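Local coordinates for agglutinin (Rhizoctonia solani, PDB 4G9M), which probably binds carbohydrates as a ricin-type beta-trefoil lectin and assembles as a domain-swapped dimer, at residues N129-D133 with N134-K138; N117-N120 with E121-V124; L12-V15 with S16-T19. All coordinates share one frame; numbering follows the deposited sequence.

Interaction 1 (N129-D133 with N134-K138); sequences NNATD and NQKWK
With CG beside its backbone N (chi1 -46°) and the chain extended beyond, Gln135 brings its amide to the backbone of the Asn129-Thr132 loop, while the stretched chain of Lys136 reaches Ala131 and Asp133. Gln135 and Trp137 form the QxW motif of ricin-type beta-trefoil lectins, here on the approach to strand 137-141. Gln135 OE1 accepts from Asn130 N at 2.7 Å, on a lone pair in the carbonyl plane, and weakly from Thr132 N. Its NE2 bonds to Asn128 O and Asp112, so both ends of the amide are engaged and its rotation is fixed. Lys136 NZ meets Asp133 OD1 in a salt bridge of 3.0 Å, forms another with Asp96, and donates to Ala131 O from above the carbonyl plane. OG1 of Thr132 donates to OD1 of Asn134 at 2.7 Å; Asn134 ND2 goes to Leu113 O. Asn129 OD1 accepts from Ala131 N, closing an Asx turn, while its ND2 bonds to Asn56 of the second subunit. A water donates to Asn129 OD1 at 2.9 Å and to Gln135 O at 3.1 Å.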
loop_
_atom_site.group_PDB
_atom_site.type_symbol
_atom_site.label_atom_id
_atom_site.label_comp_id
_atom_site.label_asym_id
_atom_site.label_seq_id
_atom_site.Cartn_x
_atom_site.Cartn_y
_atom_site.Cartn_z
ATOM N N ASN B 129 11.834 -7.142 5.107
ATOM C CA ASN B 129 11.102 -5.968 5.548
ATOM C C ASN B 129 11.075 -5.947 7.065
ATOM O O ASN B 129 10.397 -6.755 7.701
ATOM C CB ASN B 129 9.674 -5.957 4.977
ATOM C CG ASN B 129 8.946 -4.643 5.229
ATOM O OD1 ASN B 129 9.532 -3.677 5.719
ATOM N ND2 ASN B 129 7.652 -4.600 4.878
ATOM N N ASN B 130 11.818 -5.005 7.633
ATOM C CA ASN B 130 11.837 -4.788 9.073
ATOM C C ASN B 130 11.130 -3.495 9.428
ATOM O O ASN B 130 11.090 -3.102 10.598
ATOM C CB ASN B 130 13.274 -4.715 9.555
ATOM C CG ASN B 130 14.039 -5.993 9.264
ATOM O OD1 ASN B 130 13.519 -7.086 9.491
ATOM N ND2 ASN B 130 15.245 -5.867 8.712
ATOM N N ALA B 131 10.586 -2.841 8.406
ATOM C CA ALA B 131 9.980 -1.519 8.535
ATOM C C ALA B 131 10.871 -0.522 9.269
ATOM O O ALA B 131 10.406 0.250 10.102
ATOM C CB ALA B 131 8.606 -1.600 9.177
ATOM N N THR B 132 12.165 -0.567 8.976
ATOM C CA THR B 132 13.055 0.521 9.346
ATOM C C THR B 132 12.895 1.651 8.322
ATOM O O THR B 132 12.452 1.420 7.187
ATOM C CB THR B 132 14.528 0.051 9.450
ATOM O OG1 THR B 132 14.894 -0.665 8.263
ATOM C CG2 THR B 132 14.715 -0.880 10.644
ATOM N N ASP B 133 13.215 2.882 8.722
ATOM C CA ASP B 133 12.969 4.049 7.866
ATOM C C ASP B 133 13.710 4.020 6.523
ATOM O O ASP B 133 13.257 4.616 5.560
ATOM C CB ASP B 133 13.268 5.362 8.611
ATOM C CG ASP B 133 12.192 5.720 9.611
ATOM O OD1 ASP B 133 11.211 4.955 9.723
ATOM O OD2 ASP B 133 12.322 6.770 10.282
ATOM N N ASN B 134 14.838 3.306 6.449
ATOM C CA ASN B 134 15.560 3.207 5.172
ATOM C C ASN B 134 14.854 2.272 4.190
ATOM O O ASN B 134 15.261 2.139 3.029
ATOM C CB ASN B 134 17.001 2.760 5.383
ATOM C CG ASN B 134 17.088 1.379 5.998
ATOM O OD1 ASN B 134 16.445 1.096 7.015
ATOM N ND2 ASN B 134 17.854 0.502 5.368
ATOM N N GLN B 135 13.780 1.636 4.662
ATOM C CA GLN B 135 12.965 0.771 3.811
ATOM C C GLN B 135 11.609 1.417 3.529
ATOM O O GLN B 135 10.635 0.733 3.200
ATOM C CB GLN B 135 12.750 -0.590 4.482
ATOM C CG GLN B 135 14.005 -1.212 5.064
ATOM C CD GLN B 135 13.738 -2.577 5.651
ATOM O OE1 GLN B 135 12.825 -2.749 6.470
ATOM N NE2 GLN B 135 14.516 -3.572 5.217
ATOM N N LYS B 136 11.543 2.741 3.674
ATOM C CA LYS B 136 10.313 3.486 3.406
ATOM C C LYS B 136 10.660 4.629 2.486
ATOM O O LYS B 136 11.734 5.225 2.614
ATOM C CB LYS B 136 9.700 4.028 4.694
ATOM C CG LYS B 136 9.225 2.936 5.650
ATOM C CD LYS B 136 8.998 3.495 7.041
ATOM C CE LYS B 136 8.953 2.355 8.052
ATOM N NZ LYS B 136 9.100 2.869 9.441
ATOM N N TRP B 137 9.744 4.940 1.572
ATOM C CA TRP B 137 10.007 5.922 0.528
ATOM C C TRP B 137 8.859 6.909 0.421
ATOM O O TRP B 137 7.688 6.521 0.451
ATOM C CB TRP B 137 10.207 5.209 -0.820
ATOM C CG TRP B 137 11.344 4.186 -0.781
ATOM C CD1 TRP B 137 11.266 2.886 -0.342
ATOM C CD2 TRP B 137 12.706 4.394 -1.174
ATOM N NE1 TRP B 137 12.504 2.276 -0.435
ATOM C CE2 TRP B 137 13.399 3.180 -0.949
ATOM C CE3 TRP B 137 13.413 5.489 -1.695
ATOM C CZ2 TRP B 137 14.752 3.036 -1.232
ATOM C CZ3 TRP B 137 14.752 5.344 -1.974
ATOM C CH2 TRP B 137 15.410 4.116 -1.753
ATOM N N LYS B 138 9.202 8.192 0.313
ATOM C CA LYS B 138 8.213 9.221 0.039
ATOM C C LYS B 138 7.937 9.249 -1.454
ATOM O O LYS B 138 8.858 9.398 -2.255
ATOM C CB LYS B 138 8.695 10.601 0.496
ATOM C CG LYS B 138 9.152 10.675 1.952
ATOM C CD LYS B 138 8.011 10.388 2.902
ATOM C CE LYS B 138 6.807 11.246 2.574
ATOM N NZ LYS B 138 5.549 10.487 2.765
HETATM O O HOH W 1 9.026 -0.834 5.379
#

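Interaction 2 (N117-N120 with E121-V124); sequences NPAN and ETPV
Glu121 follows Asn120 through a left-handed backbone conformation (phi 78°, psi 10°), as expected at the third position of the type II turn from Ala119 to Thr122. The positive phi brings Glu121 CB close to Asn120 O, 3.0 Å, the close approach that a side chain makes in this backbone conformation. The rest of the extended Glu121 side chain departs from the 117-120 segment and touches Trp24 and Gln35. Asn120, at the second position of the turn, directs its CB away from the 121-124 segment, and its OD1 accepts from the backbone N of Lys38.

Thr122 comes next and carries most of the contact. Its N closes the turn on Ala119 O, though weakly, at 3.3 Å. The side chain points back into the loop: OG1 stands beside the backbone N (chi1 -64°), which brings it 2.8 Å from Ala119 O and 3.2 Å from Asn117 O. The single hydroxyl proton therefore has two carbonyl acceptors within reach. CG2 of Thr122 lies 3.7 Å from CB of Asn117, and the two side chains cross at a slant. Asn117 is itself braced, because its OD1 accepts from Ala119 N at 2.9 Å, with the donor above the carbonyl plane. Leu113 and Lys114 also pack against the buried Thr122.

Pro123 and Val124 carry the chain onward as strand 122-128. The carbonyl O of Pro123 takes part in a backbone bond with Lys114, while Val124 packs on Leu113 and pairs through its backbone with Ile34 and Val81. The 117-124 stretch thus combines an Asx turn at Asn117 with a type II beta turn, in the loop of the beta hairpin formed by strands 109-113 and 122-128.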
loop_
_atom_site.group_PDB
_atom_site.type_symbol
_atom_site.label_atom_id
_atom_site.label_comp_id
_atom_site.label_asym_id
_atom_site.label_seq_id
_atom_site.Cartn_x
_atom_site.Cartn_y
_atom_site.Cartn_z
ATOM N N ASN B 117 22.517 4.662 4.737
ATOM C CA ASN B 117 23.629 5.551 4.410
ATOM C C ASN B 117 23.210 6.669 3.448
ATOM O O ASN B 117 22.743 6.403 2.334
ATOM C CB ASN B 117 24.773 4.720 3.824
ATOM C CG ASN B 117 26.091 5.465 3.784
ATOM O OD1 ASN B 117 26.136 6.701 3.752
ATOM N ND2 ASN B 117 27.185 4.704 3.766
ATOM N N PRO B 118 23.363 7.932 3.877
ATOM C CA PRO B 118 22.964 9.048 3.015
ATOM C C PRO B 118 24.009 9.431 1.967
ATOM O O PRO B 118 23.819 10.435 1.280
ATOM C CB PRO B 118 22.770 10.195 4.008
ATOM C CG PRO B 118 23.703 9.888 5.118
ATOM C CD PRO B 118 23.740 8.381 5.232
ATOM N N ALA B 119 25.091 8.663 1.853
ATOM C CA ALA B 119 26.138 8.957 0.878
ATOM C C ALA B 119 25.647 8.708 -0.540
ATOM O O ALA B 119 24.845 7.804 -0.768
ATOM C CB ALA B 119 27.364 8.113 1.145
ATOM N N ASN B 120 26.127 9.500 -1.494
ATOM C CA ASN B 120 25.775 9.255 -2.892
ATOM C C ASN B 120 26.324 7.887 -3.281
ATOM O O ASN B 120 27.408 7.515 -2.841
ATOM C CB ASN B 120 26.373 10.325 -3.829
ATOM C CG ASN B 120 25.636 11.665 -3.764
ATOM O OD1 ASN B 120 24.483 11.745 -3.334
ATOM N ND2 ASN B 120 26.304 12.722 -4.215
ATOM N N GLU B 121 25.565 7.152 -4.092
ATOM C CA GLU B 121 25.948 5.824 -4.613
ATOM C C GLU B 121 25.788 4.677 -3.621
ATOM O O GLU B 121 26.241 3.549 -3.872
ATOM C CB GLU B 121 27.339 5.821 -5.278
ATOM C CG GLU B 121 27.437 6.809 -6.441
ATOM C CD GLU B 121 28.737 6.701 -7.219
ATOM O OE1 GLU B 121 29.593 5.872 -6.855
ATOM O OE2 GLU B 121 28.895 7.450 -8.208
ATOM N N THR B 122 25.136 4.957 -2.497
ATOM C CA THR B 122 24.780 3.896 -1.565
ATOM C C THR B 122 23.837 2.927 -2.263
ATOM O O THR B 122 22.822 3.335 -2.813
ATOM C CB THR B 122 24.082 4.438 -0.311
ATOM O OG1 THR B 122 24.987 5.271 0.422
ATOM C CG2 THR B 122 23.624 3.287 0.584
ATOM N N PRO B 123 24.164 1.630 -2.240
ATOM C CA PRO B 123 23.349 0.653 -2.964
ATOM C C PRO B 123 21.930 0.545 -2.426
ATOM O O PRO B 123 21.711 0.726 -1.227
ATOM C CB PRO B 123 24.102 -0.667 -2.736
ATOM C CG PRO B 123 25.505 -0.244 -2.424
ATOM C CD PRO B 123 25.366 1.019 -1.645
ATOM N N VAL B 124 20.987 0.296 -3.328
ATOM C CA VAL B 124 19.640 -0.107 -2.955
ATOM C C VAL B 124 19.596 -1.606 -3.178
ATOM O O VAL B 124 20.061 -2.097 -4.210
ATOM C CB VAL B 124 18.600 0.615 -3.804
ATOM C CG1 VAL B 124 17.215 0.051 -3.536
ATOM C CG2 VAL B 124 18.653 2.089 -3.500
#

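Interaction 3 (L12-V15 with S16-T19); sequences LKNV and STGT
Asn14 and Thr17 cross at an angle, the threonine hydroxyl set against the aliphatic base of the asparagine: Thr17 OG1 lies 3.4 Å from Asn14 CB. The asparagine sends its CG anti to the backbone N (chi1 -169°), which brings OD1 to the backbone N atoms of the next turn of chain. Ser16 N donates weakly to Asn14 OD1 at 3.0 Å. A second weak bond, 3.3 Å long, runs to Asn14 OD1 from Thr17 N. The other end of the same amide is held as well, since ND2 donates to Asn134 O. Thr17 OG1 also donates to Thr19 OG1 at 2.7 Å, tying the two threonines together.

Lys13 runs differently. Its CG passes alongside the backbone of Gly18, 3.7 Å from Gly18 O, before the chain bends at its last two torsions. Gly18, which has a left-handed backbone (phi 82°), donates its N to Asn14 O at 3.0 Å. A further backbone bond, Asn14 N to Thr19 O at 2.7 Å, brings the returning chain back beside the end of strand 8-14.

OD1 accepting, weakly, from the N atoms two and three residues on, with the main-chain O accepting from the N four on, fits the pattern of an Asx motif. It shapes the tight turn from strand 8-14 to strand 20-23 in the ricin-type beta-trefoil domain.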
loop_
_atom_site.group_PDB
_atom_site.type_symbol
_atom_site.label_atom_id
_atom_site.label_comp_id
_atom_site.label_asym_id
_atom_site.label_seq_id
_atom_site.Cartn_x
_atom_site.Cartn_y
_atom_site.Cartn_z
ATOM N N LEU B 12 11.284 9.382 -5.768
ATOM C CA LEU B 12 11.120 8.496 -4.619
ATOM C C LEU B 12 12.206 8.788 -3.588
ATOM O O LEU B 12 13.374 8.433 -3.774
ATOM C CB LEU B 12 11.166 7.037 -5.079
ATOM C CG LEU B 12 10.136 6.690 -6.163
ATOM C CD1 LEU B 12 10.220 5.225 -6.571
ATOM C CD2 LEU B 12 8.719 7.033 -5.711
ATOM N N LYS B 13 11.815 9.462 -2.514
ATOM C CA LYS B 13 12.757 9.971 -1.528
ATOM C C LYS B 13 12.831 9.066 -0.306
ATOM O O LYS B 13 11.823 8.821 0.360
ATOM C CB LYS B 13 12.369 11.399 -1.105
ATOM C CG LYS B 13 13.314 11.991 -0.063
ATOM C CD LYS B 13 12.906 13.412 0.297
ATOM C CE LYS B 13 11.511 13.457 0.904
ATOM N NZ LYS B 13 11.482 12.877 2.277
ATOM N N ASN B 14 14.024 8.581 0.005
ATOM C CA ASN B 14 14.149 7.677 1.150
ATOM C C ASN B 14 13.800 8.403 2.451
ATOM O O ASN B 14 14.292 9.493 2.718
ATOM C CB ASN B 14 15.551 7.079 1.219
ATOM C CG ASN B 14 15.641 5.952 2.202
ATOM O OD1 ASN B 14 15.982 6.158 3.365
ATOM N ND2 ASN B 14 15.324 4.743 1.745
ATOM N N VAL B 15 12.941 7.784 3.257
ATOM C CA VAL B 15 12.485 8.396 4.501
ATOM C C VAL B 15 13.644 8.652 5.484
ATOM O O VAL B 15 13.695 9.689 6.142
ATOM C CB VAL B 15 11.341 7.563 5.154
ATOM C CG1 VAL B 15 11.082 8.001 6.601
ATOM C CG2 VAL B 15 10.054 7.655 4.319
ATOM N N SER B 16 14.585 7.720 5.564
ATOM C CA SER B 16 15.705 7.871 6.486
ATOM C C SER B 16 16.702 8.951 6.059
ATOM O O SER B 16 17.086 9.798 6.870
ATOM C CB SER B 16 16.451 6.545 6.656
ATOM O OG SER B 16 17.564 6.672 7.545
ATOM N N THR B 17 17.123 8.916 4.798
ATOM C CA THR B 17 18.283 9.695 4.359
ATOM C C THR B 17 17.936 11.010 3.691
ATOM O O THR B 17 18.740 11.945 3.708
ATOM C CB THR B 17 19.135 8.915 3.355
ATOM O OG1 THR B 17 18.364 8.658 2.170
ATOM C CG2 THR B 17 19.618 7.595 3.952
ATOM N N GLY B 18 16.772 11.065 3.056
ATOM C CA GLY B 18 16.408 12.224 2.256
ATOM C C GLY B 18 17.010 12.181 0.857
ATOM O O GLY B 18 16.799 13.091 0.048
ATOM N N THR B 19 17.773 11.127 0.570
ATOM C CA THR B 19 18.298 10.911 -0.771
ATOM C C THR B 19 17.273 10.145 -1.597
ATOM O O THR B 19 16.311 9.584 -1.046
ATOM C CB THR B 19 19.684 10.215 -0.763
ATOM O OG1 THR B 19 19.581 8.908 -0.183
ATOM C CG2 THR B 19 20.668 11.034 0.046
#

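In the fold
Along the chain, interaction 3 comes first, then interaction 2, then 1, all three being turns at strand ends. Interactions 1 and 3 are closest, with centres about 9 Å apart: strands 137-141 and 8-14 are antiparallel neighbours, and Lys138 N to Lys13 O, 2.7 Å, is a probable hydrogen bond. The last strand thus pairs with an early one, closing the fold. Interactions 2 and 3, with centres about 10 Å apart, meet where Pro118 and Asn117 pack on Thr17 and Thr19. Interactions 1 and 2, with centres about 14 Å apart, lie after the end and at the beginning of strand 122-128 and touch through Trp137 and Val124. Interaction 1 also reaches the second subunit.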